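Local coordinates for glycosylation Associate Protein 1 (Streptococcus agalactiae serotype V, PDB 6OYC), which probably works with its partners Gap2 and Gap3 in the accessory Sec system, supporting glycosylation and secretion of a serine-rich repeat adhesin, at residues M38-Y43 and G504-R509; V298-F303 and E508-S513. One frame throughout, in Å; residues are numbered along the deposited sequence.

Interaction 1: residues M38-Y43 and G504-R509; sequences MKMFDY and GQLVER
Met40 and Phe41 of helix 33-43 meet Leu506 and Val507 of helix 505-512, the C-terminal helix of a chain whose family belongs to the GT-B clan. Here that last helix packs on the N-terminal Rossmann-like domain, to which helix 33-43 belongs. The two short helical segments run nearly perpendicular, crossing at -102° with axes 9.4 Å apart, and the contact is purely apolar.

Gly504 opens the second segment as the N-cap. It is also the residue where helix 484-502 gives up helical geometry, at a positive phi (92°) where a beta carbon would jam against the preceding carbonyl oxygen; glycine therefore suits the bend between the two helices. Leu506 comes next and reaches across with one branch, CD2 lying 3.6 Å from Met40 CE. Flexible methionine fits this role: the chain runs out from helix 33-43 and bends at its thioether, turning the methyl toward leucine.

Val507, which buries more surface in this contact than the other three, has both branches at work. CG2 nestles against Met40, with Met40 SD at a tight 3.4 Å and Met40 O at 3.5 Å, and also lies above the CD1-CE1 side of the Phe41 ring. The ring meets Phe2 and Phe4 of strand 2-5 edge-to-face, which ties the contact to the central sheet. Beta-branching serves two neighbours at once: with CG1 anti to its backbone N, that methyl sits over the middle of the Phe41 ring in a CH-pi contact, 4.1 Å from the centroid and almost on the ring normal.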
loop_
_atom_site.group_PDB
_atom_site.type_symbol
_atom_site.label_atom_id
_atom_site.label_comp_id
_atom_site.label_asym_id
_atom_site.label_seq_id
_atom_site.Cartn_x
_atom_site.Cartn_y
_atom_site.Cartn_z
ATOM N N MET A 38 11.881 3.589 -6.712
ATOM C CA MET A 38 12.079 2.996 -8.030
ATOM C C MET A 38 11.555 3.897 -9.136
ATOM O O MET A 38 12.125 3.920 -10.233
ATOM C CB MET A 38 11.406 1.642 -8.129
ATOM C CG MET A 38 11.693 0.979 -9.465
ATOM S SD MET A 38 11.766 -0.796 -9.263
ATOM C CE MET A 38 10.812 -0.873 -7.754
ATOM N N LYS A 39 10.472 4.633 -8.868
ATOM C CA LYS A 39 9.944 5.567 -9.851
ATOM C C LYS A 39 10.975 6.634 -10.192
ATOM O O LYS A 39 11.208 6.927 -11.366
ATOM C CB LYS A 39 8.653 6.211 -9.334
ATOM C CG LYS A 39 7.409 5.317 -9.381
ATOM C CD LYS A 39 6.562 5.555 -10.643
ATOM C CE LYS A 39 7.200 4.909 -11.865
ATOM N NZ LYS A 39 6.267 4.629 -12.990
ATOM N N MET A 40 11.615 7.217 -9.173
ATOM C CA MET A 40 12.540 8.312 -9.432
ATOM C C MET A 40 13.844 7.820 -10.040
ATOM O O MET A 40 14.468 8.544 -10.827
ATOM C CB MET A 40 12.807 9.106 -8.158
ATOM C CG MET A 40 13.380 8.319 -7.027
ATOM S SD MET A 40 14.398 9.420 -6.019
ATOM C CE MET A 40 13.219 10.105 -4.885
ATOM N N PHE A 41 14.273 6.600 -9.707
ATOM C CA PHE A 41 15.395 6.040 -10.447
ATOM C C PHE A 41 15.014 5.802 -11.900
ATOM O O PHE A 41 15.858 5.953 -12.789
ATOM C CB PHE A 41 15.893 4.753 -9.786
ATOM C CG PHE A 41 16.846 5.004 -8.661
ATOM C CD1 PHE A 41 16.422 5.655 -7.520
ATOM C CD2 PHE A 41 18.181 4.642 -8.764
ATOM C CE1 PHE A 41 17.298 5.918 -6.492
ATOM C CE2 PHE A 41 19.069 4.905 -7.735
ATOM C CZ PHE A 41 18.630 5.533 -6.594
ATOM N N ASP A 42 13.747 5.452 -12.152
ATOM C CA ASP A 42 13.248 5.304 -13.519
ATOM C C ASP A 42 13.240 6.644 -14.248
ATOM O O ASP A 42 13.782 6.763 -15.354
ATOM C CB ASP A 42 11.832 4.712 -13.505
ATOM C CG ASP A 42 11.829 3.194 -13.381
ATOM O OD1 ASP A 42 12.923 2.616 -13.206
ATOM O OD2 ASP A 42 10.738 2.584 -13.466
ATOM N N TYR A 43 12.592 7.651 -13.653
ATOM C CA TYR A 43 12.641 9.014 -14.171
ATOM C C TYR A 43 14.073 9.452 -14.433
ATOM O O TYR A 43 14.326 10.234 -15.360
ATOM C CB TYR A 43 12.000 9.989 -13.177
ATOM C CG TYR A 43 10.505 9.849 -12.996
ATOM C CD1 TYR A 43 9.701 9.361 -14.022
ATOM C CD2 TYR A 43 9.895 10.214 -11.803
ATOM C CE1 TYR A 43 8.327 9.240 -13.859
ATOM C CE2 TYR A 43 8.532 10.084 -11.625
ATOM C CZ TYR A 43 7.753 9.604 -12.658
ATOM O OH TYR A 43 6.397 9.487 -12.499
ATOM N N GLY A 504 15.758 14.334 -11.319
ATOM C CA GLY A 504 16.935 13.509 -11.182
ATOM C C GLY A 504 17.963 14.005 -10.194
ATOM O O GLY A 504 18.906 13.266 -9.884
ATOM N N GLN A 505 17.806 15.218 -9.672
ATOM C CA GLN A 505 18.835 15.777 -8.802
ATOM C C GLN A 505 18.898 15.044 -7.469
ATOM O O GLN A 505 19.983 14.836 -6.921
ATOM C CB GLN A 505 18.589 17.267 -8.590
ATOM C CG GLN A 505 18.790 18.092 -9.845
ATOM C CD GLN A 505 17.503 18.295 -10.616
ATOM O OE1 GLN A 505 16.517 17.572 -10.413
ATOM N NE2 GLN A 505 17.509 19.270 -11.525
ATOM N N LEU A 506 17.749 14.652 -6.934
ATOM C CA LEU A 506 17.731 13.866 -5.708
ATOM C C LEU A 506 18.469 12.541 -5.899
ATOM O O LEU A 506 19.311 12.157 -5.073
ATOM C CB LEU A 506 16.279 13.642 -5.277
ATOM C CG LEU A 506 16.033 13.143 -3.861
ATOM C CD1 LEU A 506 16.839 13.939 -2.855
ATOM C CD2 LEU A 506 14.555 13.220 -3.552
ATOM N N VAL A 507 18.179 11.842 -7.005
ATOM C CA VAL A 507 18.828 10.560 -7.283
ATOM C C VAL A 507 20.338 10.733 -7.347
ATOM O O VAL A 507 21.101 9.944 -6.777
ATOM C CB VAL A 507 18.287 9.954 -8.590
ATOM C CG1 VAL A 507 19.188 8.829 -9.063
ATOM C CG2 VAL A 507 16.861 9.457 -8.402
ATOM N N GLU A 508 20.788 11.771 -8.049
ATOM C CA GLU A 508 22.216 12.025 -8.168
ATOM C C GLU A 508 22.833 12.383 -6.820
ATOM O O GLU A 508 23.963 11.985 -6.529
ATOM C CB GLU A 508 22.456 13.131 -9.190
ATOM C CG GLU A 508 23.807 13.047 -9.858
ATOM C CD GLU A 508 23.917 11.856 -10.793
ATOM O OE1 GLU A 508 22.867 11.249 -11.128
ATOM O OE2 GLU A 508 25.060 11.529 -11.194
ATOM N N ARG A 509 22.106 13.123 -5.982
ATOM C CA ARG A 509 22.600 13.418 -4.636
ATOM C C ARG A 509 22.766 12.141 -3.820
ATOM O O ARG A 509 23.791 11.945 -3.158
ATOM C CB ARG A 509 21.654 14.393 -3.930
ATOM C CG ARG A 509 22.031 14.710 -2.481
ATOM C CD ARG A 509 21.290 15.948 -1.978
ATOM N NE ARG A 509 21.602 17.116 -2.798
ATOM C CZ ARG A 509 20.753 17.692 -3.644
ATOM N NH1 ARG A 509 19.519 17.218 -3.782
ATOM N NH2 ARG A 509 21.139 18.745 -4.352
#

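Interaction 2: residues V298-F303 and E508-S513; sequences VHVSPF and ERIINS
Val298 and Ile510 bring the backbones closest, their CA atoms 6.5 Å apart, where strand 297-299 passes the final turns of helix 505-512. The strand lies at one edge of the parallel N-terminal sheet, hydrogen-bonded through the Val298 backbone to Ile278 and Cys280 of strand 277-280. Its extended backbone alternates, so Val298 faces the helix while His299 points away. Beyond it the chain leaves the sheet and folds at Pro302 into an inverse gamma turn, in which Phe303 N lies 3.0 Å from Ser301 O.

Ile510 makes the close contacts on the helix side, and its long branch reaches two valines in succession. CG1 of Ile510 lies 3.8 Å from CG1 of Val298, the two side chains meeting at a slant. One bond further on, Ile510 CD1 reaches Val300 CG2 at 3.7 Å, and here the side chains cross at about a right angle. The reach comes from an extended chain: chi2 of 164° carries CD1 straight out beyond CG1. Two compact, beta-branched valines suit an extended backbone, and the longer isoleucine spans from one to the other; it also touches Ile279, so it rests on two adjacent strands.

Three residues further on, Ser513 OG donates a hydrogen bond to Ile510 O (2.7 Å), tilted 26° from the carbonyl plane, which gives that carbonyl a side-chain partner. A C-terminal helix lying against an N-terminal Rossmann-like sheet, as here, is characteristic of the GT-B fold.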
loop_
_atom_site.group_PDB
_atom_site.type_symbol
_atom_site.label_atom_id
_atom_site.label_comp_id
_atom_site.label_asym_id
_atom_site.label_seq_id
_atom_site.Cartn_x
_atom_site.Cartn_y
_atom_site.Cartn_z
ATOM N N VAL A 298 20.196 10.931 3.611
ATOM C CA VAL A 298 19.547 11.784 2.624
ATOM C C VAL A 298 18.035 11.722 2.819
ATOM O O VAL A 298 17.442 10.633 2.856
ATOM C CB VAL A 298 19.925 11.398 1.187
ATOM C CG1 VAL A 298 19.147 12.300 0.200
ATOM C CG2 VAL A 298 21.427 11.524 0.975
ATOM N N HIS A 299 17.411 12.894 2.927
ATOM C CA HIS A 299 15.973 12.988 3.119
ATOM C C HIS A 299 15.282 12.891 1.765
ATOM O O HIS A 299 15.624 13.621 0.828
ATOM C CB HIS A 299 15.622 14.296 3.834
ATOM C CG HIS A 299 14.165 14.648 3.806
ATOM N ND1 HIS A 299 13.197 13.882 4.428
ATOM C CD2 HIS A 299 13.514 15.702 3.258
ATOM C CE1 HIS A 299 12.014 14.443 4.249
ATOM N NE2 HIS A 299 12.180 15.549 3.544
ATOM N N VAL A 300 14.338 11.960 1.651
ATOM C CA VAL A 300 13.588 11.749 0.417
ATOM C C VAL A 300 12.110 11.798 0.777
ATOM O O VAL A 300 11.580 10.848 1.362
ATOM C CB VAL A 300 13.954 10.421 -0.270
ATOM C CG1 VAL A 300 12.986 10.103 -1.412
ATOM C CG2 VAL A 300 15.408 10.446 -0.794
ATOM N N SER A 301 11.445 12.903 0.445
ATOM C CA SER A 301 10.019 12.979 0.734
ATOM C C SER A 301 9.253 12.040 -0.202
ATOM O O SER A 301 9.596 11.908 -1.383
ATOM C CB SER A 301 9.491 14.410 0.617
ATOM O OG SER A 301 10.162 15.134 -0.391
ATOM N N PRO A 302 8.241 11.360 0.297
ATOM C CA PRO A 302 7.627 10.233 -0.439
ATOM C C PRO A 302 6.520 10.637 -1.412
ATOM O O PRO A 302 5.373 10.222 -1.265
ATOM C CB PRO A 302 7.087 9.363 0.703
ATOM C CG PRO A 302 6.782 10.335 1.817
ATOM C CD PRO A 302 7.820 11.421 1.711
ATOM N N PHE A 303 6.877 11.397 -2.451
ATOM C CA PHE A 303 5.927 11.774 -3.496
ATOM C C PHE A 303 5.366 10.562 -4.232
ATOM O O PHE A 303 6.087 9.603 -4.528
ATOM C CB PHE A 303 6.592 12.689 -4.524
ATOM C CG PHE A 303 7.037 13.998 -3.974
ATOM C CD1 PHE A 303 6.110 14.990 -3.673
ATOM C CD2 PHE A 303 8.395 14.256 -3.773
ATOM C CE1 PHE A 303 6.529 16.217 -3.162
ATOM C CE2 PHE A 303 8.822 15.472 -3.276
ATOM C CZ PHE A 303 7.887 16.460 -2.969
ATOM N N GLU A 508 20.788 11.771 -8.049
ATOM C CA GLU A 508 22.216 12.025 -8.168
ATOM C C GLU A 508 22.833 12.383 -6.820
ATOM O O GLU A 508 23.963 11.985 -6.529
ATOM C CB GLU A 508 22.456 13.131 -9.190
ATOM C CG GLU A 508 23.807 13.047 -9.858
ATOM C CD GLU A 508 23.917 11.856 -10.793
ATOM O OE1 GLU A 508 22.867 11.249 -11.128
ATOM O OE2 GLU A 508 25.060 11.529 -11.194
ATOM N N ARG A 509 22.106 13.123 -5.982
ATOM C CA ARG A 509 22.600 13.418 -4.636
ATOM C C ARG A 509 22.766 12.141 -3.820
ATOM O O ARG A 509 23.791 11.945 -3.158
ATOM C CB ARG A 509 21.654 14.393 -3.930
ATOM C CG ARG A 509 22.031 14.710 -2.481
ATOM C CD ARG A 509 21.290 15.948 -1.978
ATOM N NE ARG A 509 21.602 17.116 -2.798
ATOM C CZ ARG A 509 20.753 17.692 -3.644
ATOM N NH1 ARG A 509 19.519 17.218 -3.782
ATOM N NH2 ARG A 509 21.139 18.745 -4.352
ATOM N N ILE A 510 21.756 11.266 -3.853
ATOM C CA ILE A 510 21.852 9.970 -3.184
ATOM C C ILE A 510 23.058 9.207 -3.705
ATOM O O ILE A 510 23.881 8.707 -2.931
ATOM C CB ILE A 510 20.553 9.161 -3.383
ATOM C CG1 ILE A 510 19.378 9.846 -2.695
ATOM C CG2 ILE A 510 20.705 7.742 -2.851
ATOM C CD1 ILE A 510 18.041 9.322 -3.160
ATOM N N ILE A 511 23.196 9.149 -5.029
ATOM C CA ILE A 511 24.198 8.291 -5.656
ATOM C C ILE A 511 25.610 8.763 -5.335
ATOM O O ILE A 511 26.503 7.949 -5.070
ATOM C CB ILE A 511 23.972 8.238 -7.174
ATOM C CG1 ILE A 511 22.795 7.328 -7.500
ATOM C CG2 ILE A 511 25.212 7.729 -7.883
ATOM C CD1 ILE A 511 22.419 7.397 -8.940
ATOM N N ASN A 512 25.850 10.072 -5.401
ATOM C CA ASN A 512 27.195 10.612 -5.213
ATOM C C ASN A 512 27.515 10.916 -3.759
ATOM O O ASN A 512 28.609 11.407 -3.477
ATOM C CB ASN A 512 27.401 11.879 -6.062
ATOM C CG ASN A 512 27.338 11.599 -7.567
ATOM O OD1 ASN A 512 26.715 12.348 -8.327
ATOM N ND2 ASN A 512 27.976 10.511 -7.999
ATOM N N SER A 513 26.589 10.656 -2.834
ATOM C CA SER A 513 26.925 10.792 -1.422
ATOM C C SER A 513 27.953 9.753 -0.985
ATOM O O SER A 513 28.529 9.870 0.101
ATOM C CB SER A 513 25.655 10.682 -0.573
ATOM O OG SER A 513 25.139 9.370 -0.649
#

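In the fold
Both interactions use helix 505-512, and their centres are 8 Å apart: interaction 1 joins it to helix 33-43, interaction 2 to edge strand 297-299 and the residues after it. The two merge into one apolar core. Met40 CE touches Val300 CG1 at 3.5 Å, and Leu506 CD2 comes within 4.0 Å of Val300 CG2, so each side of the helix contact also meets the strand's continuation. Bound glycerol, probably from the crystallisation liquor, lies about 4 Å from the side chain of Val298, and glycerol is also about 6 Å from that of Leu506. Together, 38-43 and 298-303 hold the chain's last helix against its N-terminal domain.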